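Cellulose hydrolase (Bacillus licheniformis, PDB 4YZT) hydrolyses internal beta-1,4-glucosidic bonds of cellulose as a family 5 endoglucanase and is captured here with cellotetraose bound in its catalytic barrel. Local coordinates at residues G38-L41 with T46-S49; T40-P45 with I115-W120; K139-I144 with L155-V160; Y169-L174 with G197-N202. All coordinates share one frame; numbering follows the deposited sequence.

Contact 1. Residues G38-L41 with T46-S49. With BGC (beta-D-glucopyranose), chain B; BGC (beta-D-glucopyranose), chain C.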
# COMPACT_ATOMS: atom_id res chain seq x y z
N GLY A 38 -3.21 -3.97 9.09
CA GLY A 38 -3.68 -2.60 9.16
C GLY A 38 -5.15 -2.46 9.54
O GLY A 38 -5.93 -3.40 9.38
N ASN A 39 -5.51 -1.29 10.08
CA ASN A 39 -6.90 -0.94 10.38
C ASN A 39 -7.62 -1.99 11.24
O ASN A 39 -8.80 -2.33 11.01
CB ASN A 39 -7.68 -0.69 9.07
CG ASN A 39 -7.35 0.66 8.42
OD1 ASN A 39 -6.35 1.31 8.76
ND2 ASN A 39 -8.20 1.10 7.49
N THR A 40 -6.91 -2.51 12.24
CA THR A 40 -7.41 -3.61 13.07
C THR A 40 -7.26 -3.24 14.55
O THR A 40 -8.13 -2.54 15.09
CB THR A 40 -6.70 -4.95 12.70
OG1 THR A 40 -6.75 -5.12 11.28
CG2 THR A 40 -7.39 -6.12 13.36
N LEU A 41 -6.17 -3.62 15.21
CA LEU A 41 -6.01 -3.17 16.59
C LEU A 41 -5.64 -1.68 16.65
O LEU A 41 -5.66 -1.08 17.73
CB LEU A 41 -4.97 -3.99 17.34
CG LEU A 41 -5.46 -5.40 17.68
CD1 LEU A 41 -5.21 -6.36 16.52
CD2 LEU A 41 -4.77 -5.92 18.93
N THR A 46 -11.72 1.34 18.82
CA THR A 46 -11.27 0.01 19.19
C THR A 46 -11.18 -0.93 17.99
O THR A 46 -11.53 -0.56 16.85
CB THR A 46 -12.19 -0.60 20.28
OG1 THR A 46 -11.58 -1.78 20.82
CG2 THR A 46 -13.58 -0.94 19.72
N GLU A 47 -10.67 -2.13 18.23
CA GLU A 47 -10.56 -3.14 17.20
C GLU A 47 -11.94 -3.45 16.64
O GLU A 47 -12.87 -3.77 17.39
CB GLU A 47 -9.92 -4.41 17.75
CG GLU A 47 -9.59 -5.46 16.67
CD GLU A 47 -9.14 -6.81 17.25
OE1 GLU A 47 -9.25 -7.02 18.47
OE2 GLU A 47 -8.67 -7.66 16.46
N GLY A 48 -12.07 -3.32 15.32
CA GLY A 48 -13.33 -3.59 14.65
C GLY A 48 -14.11 -2.33 14.35
O GLY A 48 -15.19 -2.38 13.75
N SER A 49 -13.60 -1.18 14.80
CA SER A 49 -14.32 0.08 14.62
C SER A 49 -14.29 0.57 13.16
O SER A 49 -15.17 1.32 12.73
CB SER A 49 -13.75 1.18 15.52
OG SER A 49 -14.14 0.99 16.88
C2 BGC B . -5.14 3.60 6.22
C3 BGC B . -6.49 4.22 6.09
C4 BGC B . -6.94 4.77 7.41
C5 BGC B . -5.92 5.76 7.94
C6 BGC B . -6.36 6.27 9.29
C1 BGC B . -4.15 4.60 6.76
O2 BGC B . -4.66 3.09 4.95
O3 BGC B . -7.43 3.21 5.58
O4 BGC B . -8.23 5.49 7.32
O5 BGC B . -4.58 5.15 8.06
O6 BGC B . -5.52 7.35 9.71
C2 BGC C . -10.40 5.56 8.30
C3 BGC C . -11.58 4.72 8.72
C4 BGC C . -12.07 3.84 7.63
C5 BGC C . -10.93 3.06 7.04
C6 BGC C . -11.43 2.30 5.85
C1 BGC C . -9.29 4.69 7.79
O2 BGC C . -9.91 6.37 9.39
O3 BGC C . -12.64 5.60 9.15
O4 BGC C . -12.99 2.80 8.11
O5 BGC C . -9.81 3.93 6.65
O6 BGC C . -11.77 3.23 4.86
O HOH W 1 -11.39 -2.21 12.35
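E47 lies alongside T40 and L41, and its side chain makes most of this small contact. The packing is aliphatic against carboxylate. E47 is extended, with CG anti to the backbone N (chi1 -172°), which carries the chain along the T40-L41 backbone. Its OE2 ends 3.7 Å from both T40 CG2 and L41 CD1. The carboxylate is held from outside the two segments: OE1 forms a salt bridge with R96 and OE2 accepts the backbone N of V55.

The backbones also meet. E47 CA donates a C-H...O contact to T40 O at 3.3 Å. No direct hydrogen bond joins the segments, but a water donates to N39 O at 2.9 Å and weakly accepts from G48 N.

Each segment also has bonds of its own. T40 OG1 donates to G38 O over 2.7 Å, from above the carbonyl plane. T46 to S49 form a type II beta turn closed by S49 N to T46 O. G48 takes the positive phi of this turn (98°).

The sugar contact comes from N39. Its ND2 donates to O3 of the chain B glucose at 2.9 Å and weakly to O5 of the chain C glucose; it also bonds N51 OD1. N39 and S49 both belong to the glycan pocket. The arrangement is a loop following the first barrel strand, 34-36, and lining the substrate cleft of a family 5 TIM barrel.

Contact 2. Residues T40-P45 with I115-W120. With BGC (beta-D-glucopyranose), chain D; BGC (beta-D-glucopyranose), chain B; EDO (1,2-ethanediol), chain E.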
# COMPACT_ATOMS: atom_id res chain seq x y z
N THR A 40 -6.91 -2.51 12.24
CA THR A 40 -7.41 -3.61 13.07
C THR A 40 -7.26 -3.24 14.55
O THR A 40 -8.13 -2.54 15.09
CB THR A 40 -6.70 -4.95 12.70
OG1 THR A 40 -6.75 -5.12 11.28
CG2 THR A 40 -7.39 -6.12 13.36
N LEU A 41 -6.17 -3.62 15.21
CA LEU A 41 -6.01 -3.17 16.59
C LEU A 41 -5.64 -1.68 16.65
O LEU A 41 -5.66 -1.08 17.73
CB LEU A 41 -4.97 -3.99 17.34
CG LEU A 41 -5.46 -5.40 17.68
CD1 LEU A 41 -5.21 -6.36 16.52
CD2 LEU A 41 -4.77 -5.92 18.93
N ASP A 42 -5.32 -1.09 15.50
CA ASP A 42 -5.02 0.34 15.42
C ASP A 42 -6.28 1.18 15.15
O ASP A 42 -6.20 2.41 15.15
CB ASP A 42 -3.98 0.64 14.32
CG ASP A 42 -4.28 -0.09 13.01
OD1 ASP A 42 -4.64 -1.29 13.08
OD2 ASP A 42 -4.16 0.52 11.92
N ALA A 43 -7.41 0.53 14.92
CA ALA A 43 -8.64 1.29 14.66
C ALA A 43 -9.14 2.04 15.89
O ALA A 43 -8.77 1.73 17.03
CB ALA A 43 -9.74 0.36 14.12
N VAL A 44 -10.02 3.00 15.64
CA VAL A 44 -10.43 4.00 16.63
C VAL A 44 -11.95 4.08 16.70
O VAL A 44 -12.59 4.35 15.68
CB VAL A 44 -9.85 5.40 16.27
CG1 VAL A 44 -10.43 6.49 17.18
CG2 VAL A 44 -8.34 5.40 16.34
N PRO A 45 -12.53 3.89 17.89
CA PRO A 45 -11.86 3.77 19.20
C PRO A 45 -11.31 2.38 19.54
O PRO A 45 -10.52 2.26 20.48
CB PRO A 45 -12.98 4.14 20.19
CG PRO A 45 -14.25 3.72 19.49
CD PRO A 45 -14.00 4.02 18.03
N ILE A 115 3.01 1.38 19.25
CA ILE A 115 1.98 2.34 19.62
C ILE A 115 1.66 3.12 18.33
O ILE A 115 2.57 3.69 17.73
CB ILE A 115 2.44 3.30 20.74
CG1 ILE A 115 2.69 2.52 22.05
CG2 ILE A 115 1.44 4.45 20.93
CD1 ILE A 115 3.01 3.42 23.25
N HIS A 116 0.40 3.12 17.90
CA HIS A 116 0.10 3.62 16.57
C HIS A 116 -0.60 4.99 16.56
O HIS A 116 0.06 6.03 16.68
CB HIS A 116 -0.73 2.56 15.80
CG HIS A 116 -0.56 2.65 14.31
ND1 HIS A 116 0.59 2.22 13.66
CD2 HIS A 116 -1.36 3.15 13.34
CE1 HIS A 116 0.46 2.42 12.37
NE2 HIS A 116 -0.72 2.99 12.14
N HIS A 117 -1.93 5.02 16.44
CA HIS A 117 -2.61 6.31 16.22
C HIS A 117 -2.69 7.18 17.47
O HIS A 117 -3.13 8.34 17.39
CB HIS A 117 -4.00 6.08 15.63
CG HIS A 117 -3.96 5.67 14.19
ND1 HIS A 117 -3.07 6.22 13.29
CD2 HIS A 117 -4.69 4.76 13.50
CE1 HIS A 117 -3.25 5.66 12.10
NE2 HIS A 117 -4.22 4.78 12.21
N ASP A 118 -2.24 6.65 18.61
CA ASP A 118 -1.94 7.50 19.76
C ASP A 118 -1.07 8.70 19.37
O ASP A 118 -1.15 9.76 19.99
CB ASP A 118 -1.23 6.69 20.83
CG ASP A 118 -2.01 5.45 21.21
OD1 ASP A 118 -1.82 4.41 20.54
OD2 ASP A 118 -2.81 5.56 22.16
N SER A 119 -0.25 8.52 18.34
CA SER A 119 0.66 9.58 17.87
C SER A 119 -0.06 10.92 17.68
O SER A 119 0.42 11.96 18.14
CB SER A 119 1.35 9.17 16.57
OG SER A 119 0.40 9.04 15.51
N TRP A 120 -1.22 10.90 17.02
CA TRP A 120 -1.96 12.14 16.80
C TRP A 120 -3.17 12.27 17.72
O TRP A 120 -3.66 13.37 17.94
CB TRP A 120 -2.39 12.26 15.33
CG TRP A 120 -3.13 11.09 14.78
CD1 TRP A 120 -2.60 10.01 14.13
CD2 TRP A 120 -4.56 10.88 14.82
NE1 TRP A 120 -3.60 9.14 13.77
CE2 TRP A 120 -4.80 9.64 14.18
CE3 TRP A 120 -5.64 11.59 15.34
CZ2 TRP A 120 -6.09 9.10 14.04
CZ3 TRP A 120 -6.93 11.06 15.20
CH2 TRP A 120 -7.14 9.84 14.55
C2 BGC D . 0.03 5.40 8.75
C3 BGC D . -1.05 4.45 8.37
C4 BGC D . -1.85 4.97 7.25
C5 BGC D . -0.92 5.23 6.06
C6 BGC D . -1.59 5.67 4.79
C1 BGC D . 0.81 5.60 7.47
O1 BGC D . 2.09 6.13 7.61
O2 BGC D . 0.95 4.81 9.72
O3 BGC D . -1.92 4.09 9.53
O4 BGC D . -2.89 3.97 6.92
O5 BGC D . 0.01 6.28 6.48
O6 BGC D . -2.14 6.96 5.03
C2 BGC B . -5.14 3.60 6.22
C3 BGC B . -6.49 4.22 6.09
C4 BGC B . -6.94 4.77 7.41
C5 BGC B . -5.92 5.76 7.94
C6 BGC B . -6.36 6.27 9.29
C1 BGC B . -4.15 4.60 6.76
O2 BGC B . -4.66 3.09 4.95
O3 BGC B . -7.43 3.21 5.58
O4 BGC B . -8.23 5.49 7.32
O5 BGC B . -4.58 5.15 8.06
O6 BGC B . -5.52 7.35 9.71
C1 EDO E . -15.77 5.74 15.31
O1 EDO E . -14.91 4.96 14.47
C2 EDO E . -17.04 6.09 14.54
O2 EDO E . -17.67 4.90 14.06
O HOH W 2 -4.39 2.55 10.35
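D42 runs alongside H116, with D42 CB 3.8 Å from H116 CD2. The carboxylate plane stands 83° from the imidazole plane. H117 meets the same residue differently: its CD2 comes to 3.2 Å from D42 O, which sits at the ring edge. V44 CG2 adds a looser apolar touch on H117 CB.

The polar ends converge on the sugar. H116 NE2 and O3 of the chain D glucose share a nearly straight hydrogen bond of 3.1 Å (171°), with O3 in the plane of the ring. A water bridges D42 OD2, H117 NE2 and the same O3. It lies 2.6 Å from D42 OD2, to which it probably donates. The two histidines are also packed on each other, H116 CD2 lying over the centre of one face of H117.

A second shell fixes these groups. D42 OD1 accepts T40 N at 2.7 Å, approached from above the carboxylate plane. The D42 side chain is placed for this by chi1 of 45°, with CG between the backbone N and the carbonyl carbon. D42 OD2 also takes the N39 backbone N. T76 OG1 bonds both D42 O and H117 N, tying the two segments through a third loop. N114 ND2 bonds H116 ND1.

Both histidines belong to the glycan pocket. T40-P45 is in the loop after strand 34-36. I115-W120 leaves strand 110-114 and enters helix 118-123, whose L121 touches V44. I115 packs against helix 130-147.

Contact 3. Residues K139-I144 with L155-V160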
# COMPACT_ATOMS: atom_id res chain seq x y z
N LYS A 139 4.55 5.75 31.28
CA LYS A 139 3.78 4.81 32.08
C LYS A 139 3.07 3.79 31.19
O LYS A 139 2.91 2.63 31.59
CB LYS A 139 2.78 5.56 32.97
CG LYS A 139 3.47 6.29 34.14
CD LYS A 139 2.52 7.18 34.93
CE LYS A 139 3.24 7.89 36.10
NZ LYS A 139 2.44 9.05 36.65
N VAL A 140 2.68 4.20 29.99
CA VAL A 140 2.10 3.30 29.01
C VAL A 140 3.16 2.29 28.53
O VAL A 140 2.90 1.09 28.53
CB VAL A 140 1.50 4.06 27.81
CG1 VAL A 140 1.09 3.09 26.67
CG2 VAL A 140 0.31 4.92 28.25
N TRP A 141 4.35 2.77 28.16
CA TRP A 141 5.37 1.86 27.65
C TRP A 141 5.88 0.92 28.73
O TRP A 141 6.17 -0.24 28.43
CB TRP A 141 6.54 2.63 27.00
CG TRP A 141 6.52 2.50 25.50
CD1 TRP A 141 6.41 3.51 24.58
CD2 TRP A 141 6.56 1.27 24.74
NE1 TRP A 141 6.39 2.98 23.30
CE2 TRP A 141 6.48 1.62 23.37
CE3 TRP A 141 6.66 -0.08 25.09
CZ2 TRP A 141 6.50 0.65 22.35
CZ3 TRP A 141 6.67 -1.03 24.08
CH2 TRP A 141 6.59 -0.66 22.73
N LYS A 142 5.97 1.37 29.99
CA LYS A 142 6.42 0.46 31.04
C LYS A 142 5.41 -0.69 31.15
O LYS A 142 5.81 -1.84 31.28
CB LYS A 142 6.59 1.17 32.40
CG LYS A 142 7.22 0.28 33.47
CD LYS A 142 7.35 1.01 34.81
CE LYS A 142 8.43 2.08 34.77
N GLN A 143 4.12 -0.39 31.03
CA GLN A 143 3.11 -1.46 31.09
C GLN A 143 3.22 -2.46 29.94
O GLN A 143 3.11 -3.69 30.14
CB GLN A 143 1.70 -0.86 31.12
CG GLN A 143 1.35 -0.19 32.45
CD GLN A 143 -0.04 0.42 32.44
OE1 GLN A 143 -1.05 -0.29 32.51
NE2 GLN A 143 -0.11 1.75 32.34
N ILE A 144 3.41 -1.94 28.72
CA ILE A 144 3.57 -2.81 27.56
C ILE A 144 4.84 -3.65 27.70
O ILE A 144 4.83 -4.86 27.50
CB ILE A 144 3.59 -2.00 26.25
CG1 ILE A 144 2.33 -1.16 26.14
CG2 ILE A 144 3.71 -2.92 25.03
CD1 ILE A 144 2.31 -0.24 24.91
N LEU A 155 9.96 -11.10 18.89
CA LEU A 155 9.08 -9.95 19.09
C LEU A 155 9.92 -8.68 19.25
O LEU A 155 10.81 -8.61 20.10
CB LEU A 155 8.15 -10.15 20.29
CG LEU A 155 7.22 -8.97 20.64
CD1 LEU A 155 6.19 -8.65 19.54
CD2 LEU A 155 6.52 -9.23 21.97
N LEU A 156 9.63 -7.70 18.41
CA LEU A 156 10.29 -6.40 18.40
C LEU A 156 9.32 -5.34 18.93
O LEU A 156 8.11 -5.45 18.72
CB LEU A 156 10.75 -6.01 16.98
CG LEU A 156 11.84 -6.84 16.27
CD1 LEU A 156 11.26 -8.10 15.66
CD2 LEU A 156 12.53 -6.01 15.19
N PHE A 157 9.84 -4.33 19.62
CA PHE A 157 9.01 -3.19 20.03
C PHE A 157 9.31 -1.98 19.15
O PHE A 157 10.47 -1.63 18.95
CB PHE A 157 9.27 -2.76 21.49
CG PHE A 157 8.89 -3.79 22.53
CD1 PHE A 157 8.01 -4.81 22.27
CD2 PHE A 157 9.44 -3.69 23.81
CE1 PHE A 157 7.68 -5.75 23.26
CE2 PHE A 157 9.12 -4.62 24.81
CZ PHE A 157 8.23 -5.64 24.53
N GLU A 158 8.26 -1.33 18.64
CA GLU A 158 8.39 -0.06 17.93
C GLU A 158 7.80 1.07 18.78
O GLU A 158 6.60 1.08 19.07
CB GLU A 158 7.72 -0.12 16.56
CG GLU A 158 7.73 1.22 15.83
CD GLU A 158 6.94 1.20 14.53
OE1 GLU A 158 6.22 0.21 14.28
OE2 GLU A 158 7.03 2.18 13.76
N ILE A 159 8.64 2.01 19.19
CA ILE A 159 8.24 3.04 20.16
C ILE A 159 6.97 3.84 19.80
O ILE A 159 6.06 3.95 20.62
CB ILE A 159 9.41 4.01 20.40
CG1 ILE A 159 10.63 3.24 20.92
CG2 ILE A 159 9.03 5.09 21.42
CD1 ILE A 159 10.33 2.44 22.18
N VAL A 160 6.91 4.40 18.58
CA VAL A 160 5.75 5.19 18.17
C VAL A 160 5.66 5.35 16.64
O VAL A 160 6.66 5.62 15.96
CB VAL A 160 5.77 6.61 18.84
CG1 VAL A 160 7.03 7.41 18.45
CG2 VAL A 160 4.52 7.41 18.52
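W141 reaches from helix 130-147 across to F157, in strand 155-158, and I159, just beyond its end. This is helix-on-strand packing in a TIM barrel: the helix lies outside, and the strand that follows it in the chain is one of the eight parallel strands.

The apolar contacts centre on the indole. W141 CH2 comes to 3.6 Å from F157 CB. The indole and the phenyl run antiparallel alongside one another. The rings meet obliquely, with planes at 42° and centroids 5.4 Å apart. With CG anti to its carbonyl carbon (chi1 -65°), F157 presents one face of its ring to W141 CZ3. I159 CD1 sits over one face of the indole, nearer its border than its middle. The I159 side chain also touches L174, M178 and I182 of helix 168-184, so this residue joins two helices to the strand end.

On the opposite side of the strand, E158 points away from the helix. It forms a salt bridge with R72. Its backbone O sits at the indole edge, 3.3 Å from W141 CZ2.

One hydrogen bond crosses the contact and gives the buried indole N-H a partner. It comes just past the strand end, where the chain turns into loop. W141 NE1 donates to I159 O at 2.9 Å, lying in the carbonyl plane on a lone pair, with the oxygen only 3° out of the indole plane.

Contact 4. Residues Y169-L174 with G197-N202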
# COMPACT_ATOMS: atom_id res chain seq x y z
N TYR A 169 14.35 17.61 18.81
CA TYR A 169 14.98 17.39 20.11
C TYR A 169 14.09 16.56 21.01
O TYR A 169 14.55 15.64 21.70
CB TYR A 169 15.29 18.73 20.78
CG TYR A 169 15.96 18.58 22.11
CD1 TYR A 169 17.35 18.57 22.19
CD2 TYR A 169 15.22 18.45 23.28
CE1 TYR A 169 17.98 18.43 23.40
CE2 TYR A 169 15.86 18.30 24.50
CZ TYR A 169 17.24 18.29 24.55
OH TYR A 169 17.91 18.16 25.75
N GLN A 170 12.80 16.89 21.02
CA GLN A 170 11.83 16.16 21.83
C GLN A 170 11.67 14.72 21.36
O GLN A 170 11.51 13.80 22.16
CB GLN A 170 10.48 16.87 21.78
CG GLN A 170 10.43 18.16 22.58
CD GLN A 170 9.04 18.77 22.53
OE1 GLN A 170 8.59 19.19 21.46
NE2 GLN A 170 8.35 18.78 23.67
N MET A 171 11.71 14.54 20.04
CA MET A 171 11.67 13.22 19.45
C MET A 171 12.84 12.38 19.94
O MET A 171 12.68 11.22 20.33
CB MET A 171 11.71 13.31 17.93
CG MET A 171 11.82 11.95 17.27
SD MET A 171 10.21 11.15 17.09
CE MET A 171 10.40 9.70 18.11
N ASN A 172 14.03 12.96 19.91
CA ASN A 172 15.21 12.24 20.36
C ASN A 172 15.15 11.94 21.86
O ASN A 172 15.55 10.86 22.30
CB ASN A 172 16.47 13.00 19.97
CG ASN A 172 16.75 12.95 18.47
OD1 ASN A 172 16.47 11.94 17.80
ND2 ASN A 172 17.30 14.03 17.93
N LEU A 173 14.62 12.88 22.64
CA LEU A 173 14.39 12.66 24.06
C LEU A 173 13.39 11.53 24.27
O LEU A 173 13.58 10.68 25.14
CB LEU A 173 13.86 13.94 24.75
CG LEU A 173 13.39 13.78 26.20
CD1 LEU A 173 14.54 13.35 27.10
CD2 LEU A 173 12.76 15.07 26.75
N LEU A 174 12.33 11.53 23.48
CA LEU A 174 11.26 10.56 23.65
C LEU A 174 11.82 9.17 23.38
O LEU A 174 11.57 8.24 24.14
CB LEU A 174 10.08 10.87 22.72
CG LEU A 174 8.82 10.00 22.73
CD1 LEU A 174 7.66 10.78 22.11
CD2 LEU A 174 9.03 8.71 21.95
N GLY A 197 12.71 5.90 15.09
CA GLY A 197 12.91 6.70 13.90
C GLY A 197 12.85 8.18 14.22
O GLY A 197 12.86 8.55 15.39
N GLY A 198 12.79 9.01 13.18
CA GLY A 198 12.66 10.44 13.35
C GLY A 198 11.21 10.87 13.28
O GLY A 198 10.30 10.03 13.23
N LEU A 199 10.98 12.19 13.28
CA LEU A 199 9.63 12.73 13.15
C LEU A 199 8.89 12.14 11.94
O LEU A 199 9.46 12.05 10.86
CB LEU A 199 9.67 14.25 13.02
CG LEU A 199 9.99 14.92 14.35
CD1 LEU A 199 10.36 16.39 14.15
CD2 LEU A 199 8.80 14.77 15.29
N GLU A 200 7.64 11.74 12.17
CA GLU A 200 6.74 11.26 11.13
C GLU A 200 7.23 10.00 10.41
O GLU A 200 6.75 9.70 9.32
CB GLU A 200 6.47 12.38 10.11
CG GLU A 200 5.80 13.60 10.74
CD GLU A 200 5.34 14.64 9.72
OE1 GLU A 200 5.95 14.72 8.63
OE2 GLU A 200 4.38 15.37 10.01
N ASP A 201 8.15 9.26 11.05
CA ASP A 201 8.81 8.11 10.42
C ASP A 201 9.33 8.49 9.04
O ASP A 201 9.31 7.69 8.12
CB ASP A 201 7.85 6.91 10.33
CG ASP A 201 7.67 6.20 11.67
OD1 ASP A 201 8.64 6.13 12.45
OD2 ASP A 201 6.55 5.73 11.94
N ASN A 202 9.78 9.72 8.91
CA ASN A 202 10.17 10.23 7.60
C ASN A 202 11.66 10.01 7.35
O ASN A 202 12.50 10.17 8.24
CB ASN A 202 9.79 11.72 7.48
CG ASN A 202 10.33 12.36 6.22
OD1 ASN A 202 11.47 12.83 6.19
ND2 ASN A 202 9.51 12.40 5.17
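M171 points from its helix at the loop G197-L199 and makes all the contacts here. Its CG is anti to the backbone N (chi1 174°), which sends the chain outward from the helix. The chain then bends at chi2 and chi3, and the thioether lies along the loop backbone. SD is 3.9 Å from G198 C and 4.0 Å from L199 N. The methyl CE turns toward G197 O at 3.8 Å.

L199 approaches the base of the same side chain. It leaves its backbone across the direction of the helix, yet CD2 reaches M171 CB at 4.2 Å. M171 thus has loop backbone beside its sulfur and a leucine methyl beside its CB. The sulfur lies against the G198 backbone, and CE against G197 O. The contact is purely van der Waals.

Polar bonds around it fix the loop. G197 O accepts from N175 ND2, on the same helix as M171. D201 N bonds G198 O, and N202 N bonds L199 O. D201 OD2 accepts the backbone N of E162, a residue of the glycan pocket. N202 is the N-cap of helix 203-208, and its OD1 bonds E205 N.

This is packing of helix 168-184 on the loop that follows strand 194-196. The helix and strand are successive elements of the beta/alpha barrel, and the loop leads on to the next helix.

Overall arrangement
From the N terminus, contact 1 closes a short loop after strand 34-36. Contact 2 shares T40 and L41 and spans about 70 residues to the turn between strand 110-114 and helix 118-123. The two overlap: contact 1 begins two residues earlier, at G38, and closes at S49, inside the span of contact 2. Both touch the chain B glucose. Contacts 3 and 4 follow in series. Contact 3 closes the connection from helix 130-147 to strand 155-158; contact 4 closes the longer one from helix 168-184 past strand 194-196. Neighbours touch: I115 packs on W141, and I159 meets L174. Together they run from the loops that line the sugar site to the outer helices of one barrel.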